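Local structure of aminopeptidase C (Lactobacillus rhamnosus, 4K7C) at residues N77-G82 with V253-D258; K107-Y112 with K206-D211; L145-E150 with L282-G287; Y152-K157 with T247-Y252. The protein probably removes amino acids from the N termini of peptides, as a papain-like cysteine aminopeptidase of the bleomycin hydrolase type that assembles from six subunits. One frame throughout, in Å; residues are numbered along the deposited sequence.

Contact 1: N77-G82 with V253-D258; sequences NTMRHG and VGWNLD
The Trp255 ring fits between two residues of helix 70-87: Met79, over one face, and Thr78, at its edge. Met79 is a selenomethionine, introduced for the structure determination. Its CG is the main bump. CG sits over the six-membered ring of Trp255, 3.9 Å from the ring centroid and 29° off the normal, which is a CH-pi contact. The torsion chi1 (-73°) puts CG anti to the carbonyl carbon, and the chain beyond it is extended. Met79 SE therefore passes obliquely by the ring, 5.2 Å from the same centroid, as a Met-aromatic contact. Met79 CE goes on past the rim and ends 4.4 Å from Leu257 CD2.

Val253 CG1 fills the hollow beside Met79 CG. It covers another part of the same ring face, offset toward the rim, and is 4.1 Å from Met79 CG. Gly254, with positive phi, turns the chain as it leaves helix 245-253. Thr78 meets Trp255 at the edge: Thr78 OG1 is 3.5 Å from Trp255 CH2. This hydroxyl is bonded to Ala75 O in its own helix, and its oxygen rests against the ring edge. No hydrogen bond crosses between the segments; the contact is one of packing, CH-pi and Met-aromatic type. A bound glycerol lies near the Trp255 side chain.

In the papain-like fold, helix 70-87 corresponds to the long central helix. Ile149 of helix 142-152 packs on both Met79 and Leu257. Tyr260, at the start of strand 260-264, meets the Trp255 ring, and Val367 of strand 364-374 touches Thr78.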
loop_
_atom_site.group_PDB
_atom_site.type_symbol
_atom_site.label_atom_id
_atom_site.label_comp_id
_atom_site.label_asym_id
_atom_site.label_seq_id
_atom_site.Cartn_x
_atom_site.Cartn_y
_atom_site.Cartn_z
ATOM N N ASN A 77 23.985 -20.042 -12.523
ATOM C CA ASN A 77 22.805 -20.590 -13.133
ATOM C C ASN A 77 23.159 -21.774 -14.031
ATOM O O ASN A 77 22.535 -22.825 -13.958
ATOM C CB ASN A 77 22.029 -19.542 -13.970
ATOM C CG ASN A 77 21.162 -18.618 -13.112
ATOM O OD1 ASN A 77 20.784 -18.949 -11.984
ATOM N ND2 ASN A 77 20.800 -17.425 -13.692
ATOM N N THR A 78 24.170 -21.615 -14.837
ATOM C CA THR A 78 24.614 -22.686 -15.773
ATOM C C THR A 78 24.978 -23.942 -14.957
ATOM O O THR A 78 24.523 -25.028 -15.284
ATOM C CB THR A 78 25.742 -22.326 -16.746
ATOM O OG1 THR A 78 26.972 -21.992 -16.111
ATOM C CG2 THR A 78 25.268 -21.120 -17.673
HETATM N N MSE A 79 25.649 -23.733 -13.847
HETATM C CA MSE A 79 26.129 -24.886 -12.990
HETATM C C MSE A 79 24.972 -25.524 -12.278
HETATM O O MSE A 79 24.817 -26.729 -12.286
HETATM C CB MSE A 79 27.118 -24.257 -12.004
HETATM C CG MSE A 79 28.394 -23.902 -12.672
HETATM SE SE MSE A 79 29.618 -23.056 -11.420
HETATM C CE MSE A 79 30.768 -22.491 -12.837
ATOM N N ARG A 80 24.085 -24.707 -11.698
ATOM C CA ARG A 80 22.974 -25.249 -10.891
ATOM C C ARG A 80 21.943 -25.941 -11.751
ATOM O O ARG A 80 21.257 -26.834 -11.245
ATOM C CB ARG A 80 22.287 -24.172 -10.046
ATOM C CG ARG A 80 21.255 -23.324 -10.805
ATOM C CD ARG A 80 21.035 -22.054 -10.004
ATOM N NE ARG A 80 20.077 -21.136 -10.625
ATOM C CZ ARG A 80 18.777 -21.113 -10.380
ATOM N NH1 ARG A 80 18.250 -21.883 -9.431
ATOM N NH2 ARG A 80 18.022 -20.220 -11.024
ATOM N N HIS A 81 21.802 -25.558 -13.017
ATOM C CA HIS A 81 20.854 -26.349 -13.872
ATOM C C HIS A 81 21.422 -27.799 -14.117
ATOM O O HIS A 81 20.672 -28.761 -14.187
ATOM C CB HIS A 81 20.478 -25.623 -15.166
ATOM C CG HIS A 81 19.857 -24.275 -14.955
ATOM N ND1 HIS A 81 18.932 -24.023 -13.961
ATOM C CD2 HIS A 81 20.042 -23.102 -15.600
ATOM C CE1 HIS A 81 18.575 -22.740 -14.016
ATOM N NE2 HIS A 81 19.264 -22.158 -14.972
ATOM N N GLY A 82 22.748 -27.909 -14.232
ATOM C CA GLY A 82 23.425 -29.198 -14.251
ATOM C C GLY A 82 23.130 -30.031 -13.010
ATOM O O GLY A 82 22.692 -31.179 -13.106
ATOM N N VAL A 253 29.097 -30.569 -9.427
ATOM C CA VAL A 253 29.210 -29.925 -10.720
ATOM C C VAL A 253 30.162 -30.712 -11.610
ATOM O O VAL A 253 29.776 -31.159 -12.696
ATOM C CB VAL A 253 29.645 -28.433 -10.579
ATOM C CG1 VAL A 253 29.615 -27.733 -11.949
ATOM C CG2 VAL A 253 28.645 -27.668 -9.719
ATOM N N GLY A 254 31.420 -30.841 -11.214
ATOM C CA GLY A 254 32.290 -31.790 -11.898
ATOM C C GLY A 254 32.891 -31.326 -13.219
ATOM O O GLY A 254 33.483 -32.143 -13.947
ATOM N N TRP A 255 32.831 -30.010 -13.514
ATOM C CA TRP A 255 33.406 -29.463 -14.726
ATOM C C TRP A 255 34.910 -29.273 -14.631
ATOM O O TRP A 255 35.445 -29.149 -13.557
ATOM C CB TRP A 255 32.773 -28.098 -15.021
ATOM C CG TRP A 255 31.350 -28.105 -15.220
ATOM C CD1 TRP A 255 30.528 -29.153 -15.222
ATOM C CD2 TRP A 255 30.522 -26.943 -15.464
ATOM N NE1 TRP A 255 29.235 -28.756 -15.465
ATOM C CE2 TRP A 255 29.215 -27.391 -15.602
ATOM C CE3 TRP A 255 30.790 -25.592 -15.584
ATOM C CZ2 TRP A 255 28.124 -26.511 -15.844
ATOM C CZ3 TRP A 255 29.710 -24.709 -15.831
ATOM C CH2 TRP A 255 28.406 -25.200 -15.976
ATOM N N ASN A 256 35.546 -29.350 -15.802
ATOM C CA ASN A 256 36.888 -28.890 -15.996
ATOM C C ASN A 256 36.713 -27.550 -16.654
ATOM O O ASN A 256 36.301 -27.465 -17.840
ATOM C CB ASN A 256 37.684 -29.853 -16.856
ATOM C CG ASN A 256 39.054 -29.341 -17.138
ATOM O OD1 ASN A 256 39.464 -28.263 -16.702
ATOM N ND2 ASN A 256 39.796 -30.114 -17.889
ATOM N N LEU A 257 37.088 -26.541 -15.874
ATOM C CA LEU A 257 36.876 -25.150 -16.214
ATOM C C LEU A 257 37.746 -24.742 -17.393
ATOM O O LEU A 257 37.401 -23.795 -18.123
ATOM C CB LEU A 257 37.021 -24.238 -15.010
ATOM C CG LEU A 257 35.844 -24.426 -14.026
ATOM C CD1 LEU A 257 36.157 -23.691 -12.741
ATOM C CD2 LEU A 257 34.465 -24.044 -14.551
ATOM N N ASP A 258 38.773 -25.531 -17.688
ATOM C CA ASP A 258 39.453 -25.341 -18.941
ATOM C C ASP A 258 38.686 -25.590 -20.221
ATOM O O ASP A 258 39.206 -25.220 -21.298
ATOM C CB ASP A 258 40.720 -26.274 -19.021
ATOM C CG ASP A 258 41.920 -25.675 -18.388
ATOM O OD1 ASP A 258 42.148 -24.448 -18.519
ATOM O OD2 ASP A 258 42.693 -26.467 -17.766
#

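Contact 2: K107-Y112 with K206-D211; sequences KSNYFY and KMLAED
Helices 96-117 and 197-219 form a nearly antiparallel pair in the helical part of this papain-like enzyme. Their axes here come within 10.5 Å, and their directions differ by 151°. Helix 170-192 packs beside them, with Leu180 and Leu187 on Tyr112.

Tyr112 carries the contact. Its first torsion sets CG anti to the carbonyl carbon, and the ring reaches across to the other helix. Tyr112 and Asp211 meet tip to tip, with ring and carboxylate planes 29° apart. Tyr112 OH lies 2.5 Å from Asp211 OD2, a short hydrogen bond, and Asp183 OD2 is a second, weak partner of the hydroxyl. The other carboxylate oxygen, Asp211 OD1, has a salt bridge to Lys179. That charge probably helps keep the buried Asp211 ionised.

The two faces of the tyrosine ring are covered differently. Selenomethionine Met207 follows an extended chain and lays SE over one face, 4.3 Å from the ring centroid and 15° off the normal, a Met-aromatic contact. The backbone oxygen of Ser108 lies over the opposite face, toward the rim. Leu208 slides past the ring edge in the opposite direction, with Leu208 CD2 3.6 Å from Tyr112 CE2. Its other methyl, Leu208 CD1, rests 3.5 Å from Asn109 OD1, which is hydrogen-bonded to Lys204 NZ. Asn109 ND2 is bonded to Ala3 O of the second subunit, whose Phe13 also packs on Leu208, so the pair borders a subunit interface.

Ser108 OG turns back to Lys104 O in its own helix, and Ser108 CB is the atom that faces Asp211 OD2, at 3.6 Å.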
loop_
_atom_site.group_PDB
_atom_site.type_symbol
_atom_site.label_atom_id
_atom_site.label_comp_id
_atom_site.label_asym_id
_atom_site.label_seq_id
_atom_site.Cartn_x
_atom_site.Cartn_y
_atom_site.Cartn_z
ATOM N N LYS A 107 39.721 -9.036 -5.512
ATOM C CA LYS A 107 39.845 -7.706 -6.176
ATOM C C LYS A 107 40.610 -6.648 -5.351
ATOM O O LYS A 107 41.232 -5.812 -5.945
ATOM C CB LYS A 107 38.478 -7.190 -6.605
ATOM C CG LYS A 107 37.878 -7.868 -7.799
ATOM C CD LYS A 107 36.430 -7.377 -8.073
ATOM C CE LYS A 107 35.994 -7.825 -9.424
ATOM N NZ LYS A 107 34.497 -7.794 -9.486
ATOM N N SER A 108 40.506 -6.676 -4.015
ATOM C CA SER A 108 41.233 -5.786 -3.105
ATOM C C SER A 108 42.767 -5.950 -3.301
ATOM O O SER A 108 43.474 -4.996 -3.654
ATOM C CB SER A 108 40.747 -5.981 -1.632
ATOM O OG SER A 108 39.314 -5.745 -1.434
ATOM N N ASN A 109 43.218 -7.194 -3.289
ATOM C CA ASN A 109 44.593 -7.567 -3.602
ATOM C C ASN A 109 45.018 -7.236 -5.042
ATOM O O ASN A 109 46.124 -6.676 -5.256
ATOM C CB ASN A 109 44.766 -9.067 -3.386
ATOM C CG ASN A 109 46.230 -9.487 -3.458
ATOM O OD1 ASN A 109 47.026 -8.967 -2.657
ATOM N ND2 ASN A 109 46.555 -10.371 -4.338
ATOM N N TYR A 110 44.146 -7.571 -5.989
ATOM C CA TYR A 110 44.353 -7.152 -7.385
ATOM C C TYR A 110 44.594 -5.670 -7.546
ATOM O O TYR A 110 45.578 -5.286 -8.170
ATOM C CB TYR A 110 43.220 -7.663 -8.314
ATOM C CG TYR A 110 43.651 -7.880 -9.736
ATOM C CD1 TYR A 110 44.035 -9.130 -10.155
ATOM C CD2 TYR A 110 43.652 -6.871 -10.666
ATOM C CE1 TYR A 110 44.416 -9.394 -11.436
ATOM C CE2 TYR A 110 44.059 -7.130 -11.978
ATOM C CZ TYR A 110 44.460 -8.386 -12.338
ATOM O OH TYR A 110 44.851 -8.719 -13.616
ATOM N N PHE A 111 43.761 -4.843 -6.900
ATOM C CA PHE A 111 43.903 -3.413 -6.910
ATOM C C PHE A 111 45.263 -2.972 -6.319
ATOM O O PHE A 111 45.952 -2.135 -6.894
ATOM C CB PHE A 111 42.736 -2.765 -6.144
ATOM C CG PHE A 111 42.888 -1.282 -5.956
ATOM C CD1 PHE A 111 42.500 -0.382 -6.943
ATOM C CD2 PHE A 111 43.349 -0.796 -4.755
ATOM C CE1 PHE A 111 42.653 0.986 -6.712
ATOM C CE2 PHE A 111 43.541 0.526 -4.527
ATOM C CZ PHE A 111 43.168 1.457 -5.512
ATOM N N TYR A 112 45.647 -3.536 -5.187
ATOM C CA TYR A 112 46.903 -3.136 -4.554
ATOM C C TYR A 112 48.067 -3.460 -5.502
ATOM O O TYR A 112 49.049 -2.698 -5.580
ATOM C CB TYR A 112 47.107 -3.828 -3.246
ATOM C CG TYR A 112 46.121 -3.503 -2.167
ATOM C CD1 TYR A 112 45.598 -2.214 -1.998
ATOM C CD2 TYR A 112 45.714 -4.483 -1.245
ATOM C CE1 TYR A 112 44.733 -1.886 -0.948
ATOM C CE2 TYR A 112 44.853 -4.179 -0.190
ATOM C CZ TYR A 112 44.308 -2.903 -0.050
ATOM O OH TYR A 112 43.430 -2.542 0.992
ATOM N N LYS A 206 48.642 -6.178 6.186
ATOM C CA LYS A 206 47.870 -5.534 7.210
ATOM C C LYS A 206 46.586 -4.953 6.544
ATOM O O LYS A 206 45.502 -5.105 7.132
ATOM C CB LYS A 206 48.697 -4.458 7.916
ATOM C CG LYS A 206 47.916 -3.496 8.819
ATOM C CD LYS A 206 48.487 -2.058 8.904
ATOM C CE LYS A 206 47.405 -0.937 9.030
ATOM N NZ LYS A 206 46.885 -0.402 7.715
HETATM N N MSE A 207 46.748 -4.360 5.360
HETATM C CA MSE A 207 45.608 -3.749 4.573
HETATM C C MSE A 207 44.580 -4.819 4.257
HETATM O O MSE A 207 43.366 -4.626 4.482
HETATM C CB MSE A 207 46.057 -3.139 3.274
HETATM C CG MSE A 207 46.949 -1.941 3.560
HETATM SE SE MSE A 207 47.843 -1.454 1.868
HETATM C CE MSE A 207 48.792 -0.044 2.809
ATOM N N LEU A 208 45.052 -5.962 3.826
ATOM C CA LEU A 208 44.205 -7.114 3.497
ATOM C C LEU A 208 43.505 -7.666 4.708
ATOM O O LEU A 208 42.346 -8.073 4.573
ATOM C CB LEU A 208 44.945 -8.201 2.732
ATOM C CG LEU A 208 45.312 -7.820 1.288
ATOM C CD1 LEU A 208 46.183 -8.859 0.688
ATOM C CD2 LEU A 208 44.124 -7.664 0.413
ATOM N N ALA A 209 44.157 -7.687 5.883
ATOM C CA ALA A 209 43.526 -8.172 7.120
ATOM C C ALA A 209 42.295 -7.317 7.425
ATOM O O ALA A 209 41.292 -7.809 7.793
ATOM C CB ALA A 209 44.433 -8.156 8.338
ATOM N N GLU A 210 42.442 -6.024 7.281
ATOM C CA GLU A 210 41.327 -5.083 7.450
ATOM C C GLU A 210 40.256 -5.309 6.411
ATOM O O GLU A 210 39.095 -5.315 6.786
ATOM C CB GLU A 210 41.874 -3.660 7.347
ATOM C CG GLU A 210 42.830 -3.306 8.475
ATOM C CD GLU A 210 43.773 -2.143 8.197
ATOM O OE1 GLU A 210 43.947 -1.800 6.992
ATOM O OE2 GLU A 210 44.252 -1.561 9.181
ATOM N N ASP A 211 40.600 -5.424 5.135
ATOM C CA ASP A 211 39.622 -5.725 4.116
ATOM C C ASP A 211 38.852 -7.032 4.386
ATOM O O ASP A 211 37.630 -7.103 4.153
ATOM C CB ASP A 211 40.269 -5.771 2.722
ATOM C CG ASP A 211 41.040 -4.495 2.383
ATOM O OD1 ASP A 211 40.770 -3.485 3.088
ATOM O OD2 ASP A 211 41.935 -4.551 1.430
#

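Contact 3: L145-E150 with L282-G287; sequences LSALIE and LGNVVG
Two hydrogen bonds grip Asn284 ND2, one to Asp103 OD1 and one to Met144 O. Asp103 belongs to helix 96-117 and Met144 to helix 142-152, so this single amide ties the loop to both helices. The other end of the amide is held less well. Asn284 OD1 takes a weak bond from the backbone N of Val285 at 2.9 Å, with a bent N-H...O angle of 119°. The side chain can fold back this way because chi1 (45°) places CG in the crowded position between the backbone N and the carbonyl carbon.

Leu148 crosses the amide obliquely. Leu148 CD1 is 3.5 Å from Asn284 ND2, so the polar nitrogen is packed against a methyl as well as bonded.

In the papain-like fold a helical part packs against a beta part. Here residues 282-287, between strands 275-279 and 293-295, reach from the beta strands onto helix 142-152. Val285 is the apolar member. Its CG2 branch, anti to the carbonyl carbon, touches two helix side chains: Val285 CG2 lies 3.8 Å from Leu148 CD2 and 3.9 Å from Ala147 CB. The small Ala147 lets the loop come close, with the CA atoms of Ala147 and Val285 6.5 Å apart. Trp71 and Lys107 also touch Asn284, and Glu106 touches Val285. Further along the helix, Glu150 OE1 forms a salt bridge with Arg289.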
loop_
_atom_site.group_PDB
_atom_site.type_symbol
_atom_site.label_atom_id
_atom_site.label_comp_id
_atom_site.label_asym_id
_atom_site.label_seq_id
_atom_site.Cartn_x
_atom_site.Cartn_y
_atom_site.Cartn_z
ATOM N N LEU A 145 35.036 -15.438 -12.997
ATOM C CA LEU A 145 34.236 -16.291 -12.130
ATOM C C LEU A 145 34.909 -17.673 -12.054
ATOM O O LEU A 145 35.007 -18.279 -10.961
ATOM C CB LEU A 145 32.839 -16.400 -12.730
ATOM C CG LEU A 145 31.706 -17.005 -11.894
ATOM C CD1 LEU A 145 31.747 -18.526 -11.929
ATOM C CD2 LEU A 145 31.768 -16.418 -10.490
ATOM N N SER A 146 35.333 -18.211 -13.200
ATOM C CA SER A 146 36.109 -19.450 -13.177
ATOM C C SER A 146 37.287 -19.418 -12.248
ATOM O O SER A 146 37.490 -20.380 -11.480
ATOM C CB SER A 146 36.570 -19.853 -14.576
ATOM O OG SER A 146 35.460 -20.296 -15.207
ATOM N N ALA A 147 38.059 -18.342 -12.298
ATOM C CA ALA A 147 39.204 -18.200 -11.445
ATOM C C ALA A 147 38.805 -18.386 -9.985
ATOM O O ALA A 147 39.527 -19.030 -9.202
ATOM C CB ALA A 147 39.870 -16.852 -11.605
ATOM N N LEU A 148 37.653 -17.797 -9.604
ATOM C CA LEU A 148 37.171 -17.922 -8.255
ATOM C C LEU A 148 36.785 -19.322 -7.895
ATOM O O LEU A 148 37.161 -19.778 -6.824
ATOM C CB LEU A 148 35.965 -16.970 -7.979
ATOM C CG LEU A 148 36.342 -15.490 -8.042
ATOM C CD1 LEU A 148 35.075 -14.654 -8.168
ATOM C CD2 LEU A 148 37.130 -15.072 -6.821
ATOM N N ILE A 149 36.141 -20.033 -8.813
ATOM C CA ILE A 149 35.678 -21.368 -8.544
ATOM C C ILE A 149 36.857 -22.341 -8.465
ATOM O O ILE A 149 36.846 -23.256 -7.645
ATOM C CB ILE A 149 34.607 -21.705 -9.543
ATOM C CG1 ILE A 149 33.340 -20.922 -9.086
ATOM C CG2 ILE A 149 34.261 -23.198 -9.580
ATOM C CD1 ILE A 149 32.234 -21.232 -9.966
ATOM N N GLU A 150 37.846 -22.126 -9.343
ATOM C CA GLU A 150 39.066 -22.930 -9.321
ATOM C C GLU A 150 39.736 -22.807 -7.963
ATOM O O GLU A 150 40.204 -23.793 -7.434
ATOM C CB GLU A 150 40.015 -22.524 -10.439
ATOM C CG GLU A 150 39.428 -23.016 -11.753
ATOM C CD GLU A 150 40.216 -22.593 -12.951
ATOM O OE1 GLU A 150 40.348 -23.455 -13.835
ATOM O OE2 GLU A 150 40.651 -21.423 -13.010
ATOM N N LEU A 282 42.950 -5.960 -16.251
ATOM C CA LEU A 282 41.563 -6.429 -15.902
ATOM C C LEU A 282 41.613 -7.843 -15.220
ATOM O O LEU A 282 42.243 -8.765 -15.751
ATOM C CB LEU A 282 40.666 -6.561 -17.137
ATOM C CG LEU A 282 39.393 -7.407 -17.085
ATOM C CD1 LEU A 282 38.299 -6.758 -16.304
ATOM C CD2 LEU A 282 38.793 -7.818 -18.461
ATOM N N GLY A 283 40.926 -8.014 -14.103
ATOM C CA GLY A 283 41.102 -9.261 -13.323
ATOM C C GLY A 283 40.578 -9.214 -11.924
ATOM O O GLY A 283 40.073 -8.204 -11.473
ATOM N N ASN A 284 40.625 -10.362 -11.232
ATOM C CA ASN A 284 40.382 -10.376 -9.811
ATOM C C ASN A 284 41.412 -11.212 -9.058
ATOM O O ASN A 284 41.823 -10.835 -7.981
ATOM C CB ASN A 284 38.991 -10.923 -9.430
ATOM C CG ASN A 284 38.578 -12.198 -10.166
ATOM O OD1 ASN A 284 39.285 -12.763 -11.028
ATOM N ND2 ASN A 284 37.382 -12.620 -9.896
ATOM N N VAL A 285 41.736 -12.385 -9.585
ATOM C CA VAL A 285 42.519 -13.340 -8.732
ATOM C C VAL A 285 43.991 -13.300 -9.218
ATOM O O VAL A 285 44.287 -13.813 -10.265
ATOM C CB VAL A 285 42.075 -14.778 -8.820
ATOM C CG1 VAL A 285 42.986 -15.682 -7.943
ATOM C CG2 VAL A 285 40.602 -14.891 -8.351
ATOM N N VAL A 286 44.827 -12.617 -8.463
ATOM C CA VAL A 286 46.259 -12.605 -8.780
ATOM C C VAL A 286 46.726 -14.042 -8.695
ATOM O O VAL A 286 46.514 -14.757 -7.674
ATOM C CB VAL A 286 47.109 -11.643 -7.904
ATOM C CG1 VAL A 286 48.644 -11.808 -8.144
ATOM C CG2 VAL A 286 46.693 -10.196 -8.111
ATOM N N GLY A 287 47.415 -14.453 -9.769
ATOM C CA GLY A 287 47.918 -15.774 -9.845
ATOM C C GLY A 287 46.971 -16.753 -10.504
ATOM O O GLY A 287 47.351 -17.875 -10.781
#

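Contact 4: Y152-K157 with T247-Y252; sequences YGIVPK and TFFKKY
Gly153, with positive phi (66°), ends helix 142-152, and the chain then runs extended across helix 245-253, with the CA atoms of Gly153 and Phe249 5.5 Å apart. The helix has a wider pi-type turn at 249-252.

Phe248 and Phe249 both have CG anti to the backbone N and point at the extended chain. Ile154 CG2 lies near the plane of both rings, at their edges. It is 3.9 Å from Phe248 CD2 and also 3.9 Å from Phe249 CD1. Pro156 meets Phe248 over the face instead. Pro156 CD stands above the ring centre, 4.0 Å from the centroid and 11° off the normal, and makes a CH-pi contact. The opposite face of Phe248 carries Tyr252 CB, so the ring is held between proline and tyrosine. Ile154 O comes obliquely to Phe248 CD2 at 3.3 Å. The backbone of Ile154 bonds to Pro245 at the start of the helix.

Phe228 of strand 226-231 meets Phe248 edge to face. This proline CH-pi contact is part of a buried aromatic cluster between the helices and the two-stranded antiparallel sheet 226-231/237-243.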
loop_
_atom_site.group_PDB
_atom_site.type_symbol
_atom_site.label_atom_id
_atom_site.label_comp_id
_atom_site.label_asym_id
_atom_site.label_seq_id
_atom_site.Cartn_x
_atom_site.Cartn_y
_atom_site.Cartn_z
ATOM N N TYR A 152 38.426 -21.534 -4.953
ATOM C CA TYR A 152 37.566 -21.575 -3.765
ATOM C C TYR A 152 36.379 -22.499 -3.704
ATOM O O TYR A 152 35.749 -22.712 -2.636
ATOM C CB TYR A 152 37.096 -20.172 -3.435
ATOM C CG TYR A 152 38.200 -19.210 -3.071
ATOM C CD1 TYR A 152 38.851 -19.309 -1.833
ATOM C CD2 TYR A 152 38.543 -18.139 -3.896
ATOM C CE1 TYR A 152 39.869 -18.407 -1.454
ATOM C CE2 TYR A 152 39.529 -17.209 -3.522
ATOM C CZ TYR A 152 40.239 -17.350 -2.333
ATOM O OH TYR A 152 41.221 -16.474 -1.945
ATOM N N GLY A 153 36.075 -23.067 -4.835
ATOM C CA GLY A 153 34.917 -23.923 -5.030
ATOM C C GLY A 153 33.603 -23.213 -4.904
ATOM O O GLY A 153 33.520 -22.059 -5.300
ATOM N N ILE A 154 32.590 -23.901 -4.450
ATOM C CA ILE A 154 31.260 -23.319 -4.362
ATOM C C ILE A 154 30.508 -24.072 -3.275
ATOM O O ILE A 154 30.866 -25.195 -2.878
ATOM C CB ILE A 154 30.526 -23.298 -5.763
ATOM C CG1 ILE A 154 29.347 -22.269 -5.807
ATOM C CG2 ILE A 154 30.046 -24.684 -6.210
ATOM C CD1 ILE A 154 29.704 -20.843 -5.391
ATOM N N VAL A 155 29.443 -23.456 -2.802
ATOM C CA VAL A 155 28.542 -24.026 -1.823
ATOM C C VAL A 155 27.049 -23.807 -2.191
ATOM O O VAL A 155 26.724 -22.847 -2.918
ATOM C CB VAL A 155 28.829 -23.501 -0.394
ATOM C CG1 VAL A 155 30.279 -23.738 -0.017
ATOM C CG2 VAL A 155 28.443 -22.039 -0.202
ATOM N N PRO A 156 26.174 -24.665 -1.677
ATOM C CA PRO A 156 24.741 -24.379 -1.731
ATOM C C PRO A 156 24.435 -23.011 -1.136
ATOM O O PRO A 156 25.018 -22.552 -0.186
ATOM C CB PRO A 156 24.149 -25.456 -0.847
ATOM C CG PRO A 156 25.121 -26.586 -0.927
ATOM C CD PRO A 156 26.415 -25.852 -0.805
ATOM N N LYS A 157 23.407 -22.391 -1.675
ATOM C CA LYS A 157 22.894 -21.157 -1.142
ATOM C C LYS A 157 22.558 -21.220 0.348
ATOM O O LYS A 157 22.900 -20.324 1.099
ATOM C CB LYS A 157 21.690 -20.668 -2.010
ATOM C CG LYS A 157 21.342 -19.184 -1.688
ATOM C CD LYS A 157 20.019 -18.809 -2.298
ATOM C CE LYS A 157 19.667 -17.394 -2.051
ATOM N NZ LYS A 157 20.802 -16.601 -2.638
ATOM N N THR A 247 35.360 -29.936 -2.618
ATOM C CA THR A 247 34.777 -31.237 -2.891
ATOM C C THR A 247 33.299 -31.196 -3.372
ATOM O O THR A 247 32.873 -31.976 -4.177
ATOM C CB THR A 247 34.966 -32.245 -1.722
ATOM O OG1 THR A 247 34.338 -31.749 -0.559
ATOM C CG2 THR A 247 36.425 -32.429 -1.479
ATOM N N PHE A 248 32.536 -30.252 -2.844
ATOM C CA PHE A 248 31.165 -30.010 -3.328
ATOM C C PHE A 248 31.212 -29.667 -4.817
ATOM O O PHE A 248 30.510 -30.273 -5.626
ATOM C CB PHE A 248 30.519 -28.886 -2.505
ATOM C CG PHE A 248 29.139 -28.590 -2.952
ATOM C CD1 PHE A 248 28.080 -29.380 -2.527
ATOM C CD2 PHE A 248 28.911 -27.636 -3.962
ATOM C CE1 PHE A 248 26.795 -29.165 -3.034
ATOM C CE2 PHE A 248 27.624 -27.459 -4.452
ATOM C CZ PHE A 248 26.573 -28.225 -3.988
ATOM N N PHE A 249 32.046 -28.721 -5.208
ATOM C CA PHE A 249 32.158 -28.425 -6.618
ATOM C C PHE A 249 32.494 -29.665 -7.446
ATOM O O PHE A 249 31.845 -29.947 -8.474
ATOM C CB PHE A 249 33.135 -27.311 -6.924
ATOM C CG PHE A 249 33.215 -26.986 -8.415
ATOM C CD1 PHE A 249 32.271 -26.177 -9.018
ATOM C CD2 PHE A 249 34.219 -27.568 -9.219
ATOM C CE1 PHE A 249 32.302 -25.977 -10.384
ATOM C CE2 PHE A 249 34.298 -27.296 -10.580
ATOM C CZ PHE A 249 33.334 -26.543 -11.165
ATOM N N LYS A 250 33.548 -30.373 -7.044
ATOM C CA LYS A 250 34.007 -31.549 -7.795
ATOM C C LYS A 250 32.907 -32.609 -7.921
ATOM O O LYS A 250 32.735 -33.178 -8.963
ATOM C CB LYS A 250 35.316 -32.101 -7.173
ATOM C CG LYS A 250 36.508 -31.131 -7.280
ATOM C CD LYS A 250 37.818 -31.695 -6.670
ATOM C CE LYS A 250 39.039 -31.246 -7.472
ATOM N NZ LYS A 250 39.502 -29.997 -6.857
ATOM N N LYS A 251 32.119 -32.840 -6.872
ATOM C CA LYS A 251 31.101 -33.897 -6.874
ATOM C C LYS A 251 29.784 -33.536 -7.541
ATOM O O LYS A 251 29.272 -34.331 -8.346
ATOM C CB LYS A 251 30.860 -34.402 -5.458
ATOM C CG LYS A 251 29.776 -35.453 -5.318
ATOM C CD LYS A 251 29.775 -36.107 -3.955
ATOM C CE LYS A 251 28.559 -37.017 -3.757
ATOM N NZ LYS A 251 28.580 -37.547 -2.363
ATOM N N TYR A 252 29.306 -32.323 -7.286
ATOM C CA TYR A 252 27.974 -31.921 -7.737
ATOM C C TYR A 252 27.974 -31.204 -9.075
ATOM O O TYR A 252 26.994 -31.310 -9.811
ATOM C CB TYR A 252 27.209 -31.157 -6.586
ATOM C CG TYR A 252 26.841 -32.018 -5.486
ATOM C CD1 TYR A 252 25.607 -32.725 -5.504
ATOM C CD2 TYR A 252 27.701 -32.208 -4.385
ATOM C CE1 TYR A 252 25.280 -33.584 -4.447
ATOM C CE2 TYR A 252 27.372 -33.071 -3.316
ATOM C CZ TYR A 252 26.166 -33.767 -3.375
ATOM O OH TYR A 252 25.797 -34.655 -2.349
#

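How the contacts relate
From the N terminus, the first segments come in the order 77-82, 107-112, 145-150 and 152-157, with all four loops then open. Contact 2 closes first, at 206-211. Contact 4 closes at 247-252, contact 1 directly after it at 253-258, and contact 3 last at 282-287. Contacts 2 and 4 both lie within the span of contact 1, and contact 4 also lies within that of contact 3. Contact 3 crosses contacts 1 and 2, and contacts 2 and 4 cross each other. Helices 70-87, 142-152 and 245-253 with its following loop are tied together, Ile149 also packing on Phe249. Contact 2 joins helices 96-117 and 197-219, and Tyr110 packs on loop 282-287 near the second subunit.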